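Metallo-carboxypeptidase (Pseudomonas aeruginosa, PDB 4A39) is a zinc-dependent M14 metallopeptidase of the cytosolic carboxypeptidase type that probably removes C-terminal residues from peptide or protein substrates. Local coordinates at residues N233-W243 against R250-M261. Numbering follows the deposited sequence.
Sequences NAAGQDLNRAW and RSPEVWFVQQEM. With GEM ((2-guanidinoethylmercapto)succinic acid), chain D.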
loop_
_atom_site.group_PDB
_atom_site.type_symbol
_atom_site.label_atom_id
_atom_site.label_comp_id
_atom_site.label_asym_id
_atom_site.label_seq_id
_atom_site.Cartn_x
_atom_site.Cartn_y
_atom_site.Cartn_z
ATOM N N ASN A 233 5.446 11.138 -6.738
ATOM C CA ASN A 233 4.394 12.113 -6.494
ATOM C C ASN A 233 4.334 12.987 -7.744
ATOM O O ASN A 233 5.040 12.710 -8.719
ATOM C CB ASN A 233 4.658 12.935 -5.209
ATOM C CG ASN A 233 5.775 13.973 -5.349
ATOM O OD1 ASN A 233 6.532 13.987 -6.312
ATOM N ND2 ASN A 233 5.880 14.845 -4.345
ATOM N N ALA A 234 3.499 14.018 -7.729
ATOM C CA ALA A 234 3.335 14.875 -8.901
ATOM C C ALA A 234 4.613 15.515 -9.422
ATOM O O ALA A 234 4.768 15.673 -10.632
ATOM C CB ALA A 234 2.289 15.959 -8.620
ATOM N N ALA A 235 5.525 15.876 -8.523
ATOM C CA ALA A 235 6.777 16.515 -8.924
ATOM C C ALA A 235 7.826 15.522 -9.422
ATOM O O ALA A 235 8.927 15.918 -9.810
ATOM C CB ALA A 235 7.347 17.338 -7.760
ATOM N N GLY A 236 7.487 14.237 -9.413
ATOM C CA GLY A 236 8.421 13.223 -9.872
ATOM C C GLY A 236 9.387 12.707 -8.819
ATOM O O GLY A 236 10.390 12.074 -9.151
ATOM N N GLN A 237 9.081 12.967 -7.550
ATOM C CA GLN A 237 9.928 12.528 -6.445
ATOM C C GLN A 237 9.445 11.221 -5.817
ATOM O O GLN A 237 8.249 11.036 -5.608
ATOM C CB GLN A 237 9.965 13.623 -5.367
ATOM C CG GLN A 237 10.709 13.254 -4.084
ATOM C CD GLN A 237 12.179 12.984 -4.320
ATOM O OE1 GLN A 237 12.855 13.747 -5.013
ATOM N NE2 GLN A 237 12.688 11.901 -3.739
ATOM N N ASP A 238 10.379 10.307 -5.554
ATOM C CA ASP A 238 10.057 9.042 -4.889
ATOM C C ASP A 238 9.990 9.458 -3.421
ATOM O O ASP A 238 11.022 9.729 -2.806
ATOM C CB ASP A 238 11.189 8.024 -5.080
ATOM C CG ASP A 238 10.891 6.674 -4.428
ATOM O OD1 ASP A 238 10.116 6.630 -3.448
ATOM O OD2 ASP A 238 11.447 5.653 -4.887
ATOM N N LEU A 239 8.786 9.519 -2.862
ATOM C CA LEU A 239 8.629 9.949 -1.479
ATOM C C LEU A 239 9.412 9.115 -0.474
ATOM O O LEU A 239 9.859 9.636 0.552
ATOM C CB LEU A 239 7.145 9.983 -1.093
ATOM C CG LEU A 239 6.294 11.045 -1.799
ATOM C CD1 LEU A 239 4.887 11.031 -1.215
ATOM C CD2 LEU A 239 6.916 12.422 -1.618
ATOM N N ASN A 240 9.606 7.829 -0.753
ATOM C CA ASN A 240 10.347 7.036 0.209
ATOM C C ASN A 240 11.859 7.111 0.055
ATOM O O ASN A 240 12.587 6.221 0.500
ATOM C CB ASN A 240 9.881 5.582 0.219
ATOM C CG ASN A 240 10.109 4.936 1.567
ATOM O OD1 ASN A 240 9.954 5.589 2.603
ATOM N ND2 ASN A 240 10.471 3.665 1.571
ATOM N N ARG A 241 12.320 8.181 -0.586
ATOM C CA ARG A 241 13.746 8.447 -0.745
ATOM C C ARG A 241 13.942 9.917 -0.364
ATOM O O ARG A 241 15.010 10.488 -0.583
ATOM C CB ARG A 241 14.199 8.234 -2.195
ATOM C CG ARG A 241 14.138 6.792 -2.674
ATOM C CD ARG A 241 15.135 5.911 -1.943
ATOM N NE ARG A 241 15.096 4.544 -2.457
ATOM C CZ ARG A 241 14.118 3.680 -2.205
ATOM N NH1 ARG A 241 13.096 4.030 -1.433
ATOM N NH2 ARG A 241 14.144 2.468 -2.748
ATOM N N ALA A 242 12.903 10.519 0.217
ATOM C CA ALA A 242 12.953 11.931 0.595
ATOM C C ALA A 242 12.956 12.191 2.093
ATOM O O ALA A 242 12.773 13.330 2.522
ATOM C CB ALA A 242 11.781 12.674 -0.040
ATOM N N TRP A 243 13.185 11.161 2.899
ATOM C CA TRP A 243 13.154 11.368 4.338
ATOM C C TRP A 243 14.405 11.974 4.960
ATOM O O TRP A 243 14.344 12.551 6.045
ATOM C CB TRP A 243 12.764 10.066 5.034
ATOM C CG TRP A 243 11.340 9.716 4.734
ATOM C CD1 TRP A 243 10.837 9.283 3.540
ATOM C CD2 TRP A 243 10.216 9.861 5.613
ATOM N NE1 TRP A 243 9.471 9.152 3.618
ATOM C CE2 TRP A 243 9.062 9.500 4.878
ATOM C CE3 TRP A 243 10.070 10.262 6.948
ATOM C CZ2 TRP A 243 7.781 9.529 5.432
ATOM C CZ3 TRP A 243 8.792 10.290 7.501
ATOM C CH2 TRP A 243 7.666 9.926 6.743
ATOM N N ARG A 250 9.078 20.201 -3.097
ATOM C CA ARG A 250 9.125 18.969 -3.883
ATOM C C ARG A 250 8.483 17.742 -3.227
ATOM O O ARG A 250 7.916 16.895 -3.921
ATOM C CB ARG A 250 10.576 18.661 -4.252
ATOM C CG ARG A 250 10.748 17.483 -5.194
ATOM C CD ARG A 250 12.219 17.219 -5.478
ATOM N NE ARG A 250 12.404 16.098 -6.397
ATOM C CZ ARG A 250 12.047 16.108 -7.679
ATOM N NH1 ARG A 250 11.484 17.187 -8.210
ATOM N NH2 ARG A 250 12.244 15.033 -8.435
ATOM N N SER A 251 8.573 17.645 -1.904
ATOM C CA SER A 251 7.989 16.505 -1.198
ATOM C C SER A 251 7.177 16.954 0.011
ATOM O O SER A 251 7.388 16.476 1.126
ATOM C CB SER A 251 9.094 15.536 -0.763
ATOM O OG SER A 251 10.193 16.215 -0.169
ATOM N N PRO A 252 6.210 17.862 -0.207
ATOM C CA PRO A 252 5.367 18.379 0.876
ATOM C C PRO A 252 4.670 17.305 1.700
ATOM O O PRO A 252 4.407 17.493 2.890
ATOM C CB PRO A 252 4.381 19.288 0.141
ATOM C CG PRO A 252 4.271 18.638 -1.214
ATOM C CD PRO A 252 5.703 18.305 -1.520
ATOM N N GLU A 253 4.365 16.181 1.059
ATOM C CA GLU A 253 3.698 15.080 1.739
ATOM C C GLU A 253 4.562 14.552 2.885
ATOM O O GLU A 253 4.068 14.290 3.982
ATOM C CB GLU A 253 3.404 13.957 0.741
ATOM C CG GLU A 253 2.478 14.374 -0.400
ATOM C CD GLU A 253 3.205 14.919 -1.628
ATOM O OE1 GLU A 253 4.441 15.127 -1.585
ATOM O OE2 GLU A 253 2.525 15.141 -2.650
ATOM N N VAL A 254 5.855 14.402 2.626
ATOM C CA VAL A 254 6.783 13.904 3.637
ATOM C C VAL A 254 7.163 15.009 4.622
ATOM O O VAL A 254 7.301 14.763 5.822
ATOM C CB VAL A 254 8.050 13.321 2.965
ATOM C CG1 VAL A 254 9.126 13.042 4.006
ATOM C CG2 VAL A 254 7.683 12.028 2.238
ATOM N N TRP A 255 7.322 16.226 4.113
ATOM C CA TRP A 255 7.666 17.371 4.955
ATOM C C TRP A 255 6.613 17.536 6.051
ATOM O O TRP A 255 6.935 17.809 7.214
ATOM C CB TRP A 255 7.745 18.638 4.093
ATOM C CG TRP A 255 8.048 19.884 4.865
ATOM C CD1 TRP A 255 7.152 20.696 5.501
ATOM C CD2 TRP A 255 9.341 20.444 5.108
ATOM N NE1 TRP A 255 7.810 21.729 6.127
ATOM C CE2 TRP A 255 9.156 21.598 5.901
ATOM C CE3 TRP A 255 10.641 20.082 4.732
ATOM C CZ2 TRP A 255 10.223 22.394 6.328
ATOM C CZ3 TRP A 255 11.704 20.874 5.156
ATOM C CH2 TRP A 255 11.488 22.017 5.946
ATOM N N PHE A 256 5.355 17.363 5.666
ATOM C CA PHE A 256 4.220 17.469 6.577
ATOM C C PHE A 256 4.317 16.462 7.715
ATOM O O PHE A 256 4.259 16.829 8.889
ATOM C CB PHE A 256 2.916 17.240 5.802
ATOM C CG PHE A 256 1.722 16.957 6.677
ATOM C CD1 PHE A 256 1.286 17.889 7.614
ATOM C CD2 PHE A 256 1.023 15.761 6.549
ATOM C CE1 PHE A 256 0.167 17.631 8.413
ATOM C CE2 PHE A 256 -0.092 15.495 7.339
ATOM C CZ PHE A 256 -0.521 16.434 8.273
ATOM N N VAL A 257 4.465 15.190 7.369
ATOM C CA VAL A 257 4.539 14.149 8.388
ATOM C C VAL A 257 5.707 14.335 9.345
ATOM O O VAL A 257 5.542 14.176 10.556
ATOM C CB VAL A 257 4.606 12.747 7.749
ATOM C CG1 VAL A 257 4.724 11.680 8.831
ATOM C CG2 VAL A 257 3.353 12.511 6.917
ATOM N N GLN A 258 6.879 14.678 8.820
ATOM C CA GLN A 258 8.040 14.880 9.683
ATOM C C GLN A 258 7.829 16.015 10.683
ATOM O O GLN A 258 8.301 15.940 11.815
ATOM C CB GLN A 258 9.300 15.132 8.848
ATOM C CG GLN A 258 9.880 13.852 8.245
ATOM C CD GLN A 258 11.275 14.034 7.671
ATOM O OE1 GLN A 258 12.058 14.854 8.155
ATOM N NE2 GLN A 258 11.601 13.246 6.649
ATOM N N GLN A 259 7.118 17.062 10.277
ATOM C CA GLN A 259 6.869 18.176 11.188
ATOM C C GLN A 259 5.960 17.738 12.332
ATOM O O GLN A 259 6.166 18.118 13.490
ATOM C CB GLN A 259 6.232 19.350 10.439
ATOM C CG GLN A 259 7.176 20.048 9.470
ATOM C CD GLN A 259 8.358 20.704 10.172
ATOM O OE1 GLN A 259 9.266 21.223 9.525
ATOM N NE2 GLN A 259 8.346 20.689 11.502
ATOM N N GLU A 260 4.950 16.937 12.004
ATOM C CA GLU A 260 4.011 16.449 13.005
ATOM C C GLU A 260 4.698 15.456 13.937
ATOM O O GLU A 260 4.414 15.419 15.137
ATOM C CB GLU A 260 2.804 15.791 12.329
ATOM C CG GLU A 260 1.923 16.761 11.544
ATOM C CD GLU A 260 1.374 17.888 12.403
ATOM O OE1 GLU A 260 0.923 17.610 13.534
ATOM O OE2 GLU A 260 1.383 19.051 11.945
ATOM N N MET A 261 5.602 14.648 13.391
ATOM C CA MET A 261 6.314 13.676 14.214
ATOM C C MET A 261 7.208 14.395 15.211
ATOM O O MET A 261 7.271 14.029 16.381
ATOM C CB MET A 261 7.169 12.743 13.352
ATOM C CG MET A 261 6.385 11.798 12.458
ATOM S SD MET A 261 7.485 10.670 11.567
ATOM C CE MET A 261 6.381 9.274 11.282
HETATM C C8 GEM D . 10.860 -0.203 -0.414
HETATM S S7 GEM D . 9.991 0.195 1.146
HETATM C C6 GEM D . 11.178 -0.471 2.369
HETATM C C5 GEM D . 12.009 -1.658 1.873
HETATM N N3 GEM D . 12.995 -1.215 0.877
HETATM C C1 GEM D . 14.294 -1.305 1.156
HETATM N N4 GEM D . 14.680 -1.783 2.337
HETATM N N2 GEM D . 15.205 -0.914 0.271
HETATM C C9 GEM D . 11.135 1.055 -1.241
HETATM O O14 GEM D . 10.847 2.161 -0.730
HETATM O O15 GEM D . 11.629 0.883 -2.374
HETATM C C10 GEM D . 10.073 -1.227 -1.233
HETATM C C11 GEM D . 8.696 -0.696 -1.642
HETATM O O12 GEM D . 7.703 -1.410 -1.381
HETATM O O13 GEM D . 8.669 0.408 -2.224
HETATM O O HOH W 1 2.451 15.290 -5.343
#
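Trp243 lies against Val254 and Gln258 where, in this M14 zinc carboxypeptidase domain, the loop that carries Asn240 and Arg241 of the inhibitor pocket packs on helix 252-264.

Apolar contacts fill the middle. Val254 CG1 sits over one face of the indole, 3.7 Å from the centroid of the five-membered ring, a CH-pi contact. With CG1 anti to the backbone N (chi1 169°), that branch is set over the indole while CG2 packs on Leu239 CB. Val257 CG1 and Met261 SD meet the edge of the six-membered ring. Indole NE1 is hydrogen-bonded to Gln179, and helix 332-340 also touches the ring. Leu239 CD1 and CD2 rest on Glu253 and Ser251.

Polar bonds hold the two ends. Asn233 opens a type I turn that runs to Gly236; its OD1 accepts from Gln237 N just beyond the turn. Its ND2 uses both hydrogens across the contact, one to Arg250 O at 2.9 Å and one to Glu253 OE1 at 3.1 Å. Both acceptors lie in the amide plane, which fixes the rotation of the group. A water joins Glu253 OE2 to Ala234 N. At the far end Gln258 NE2 donates to Trp243 O at 2.9 Å.

The same loop binds the inhibitor. Asn240 ND2 and Arg241 NH1 both reach O14, and Arg241 NH2 takes O15. Asp238 OD2 forms a salt bridge with Arg231, which also binds the inhibitor; OD1 is hydrogen-bonded to NE2 of the zinc ligand His180.

Beside the turn, Gln237 CB lies over one face of the Arg250 guanidinium. Arg250 NE donates to an in-plane lone pair of Gln237 OE1 at 2.8 Å, amide and guanidinium planes 79° apart.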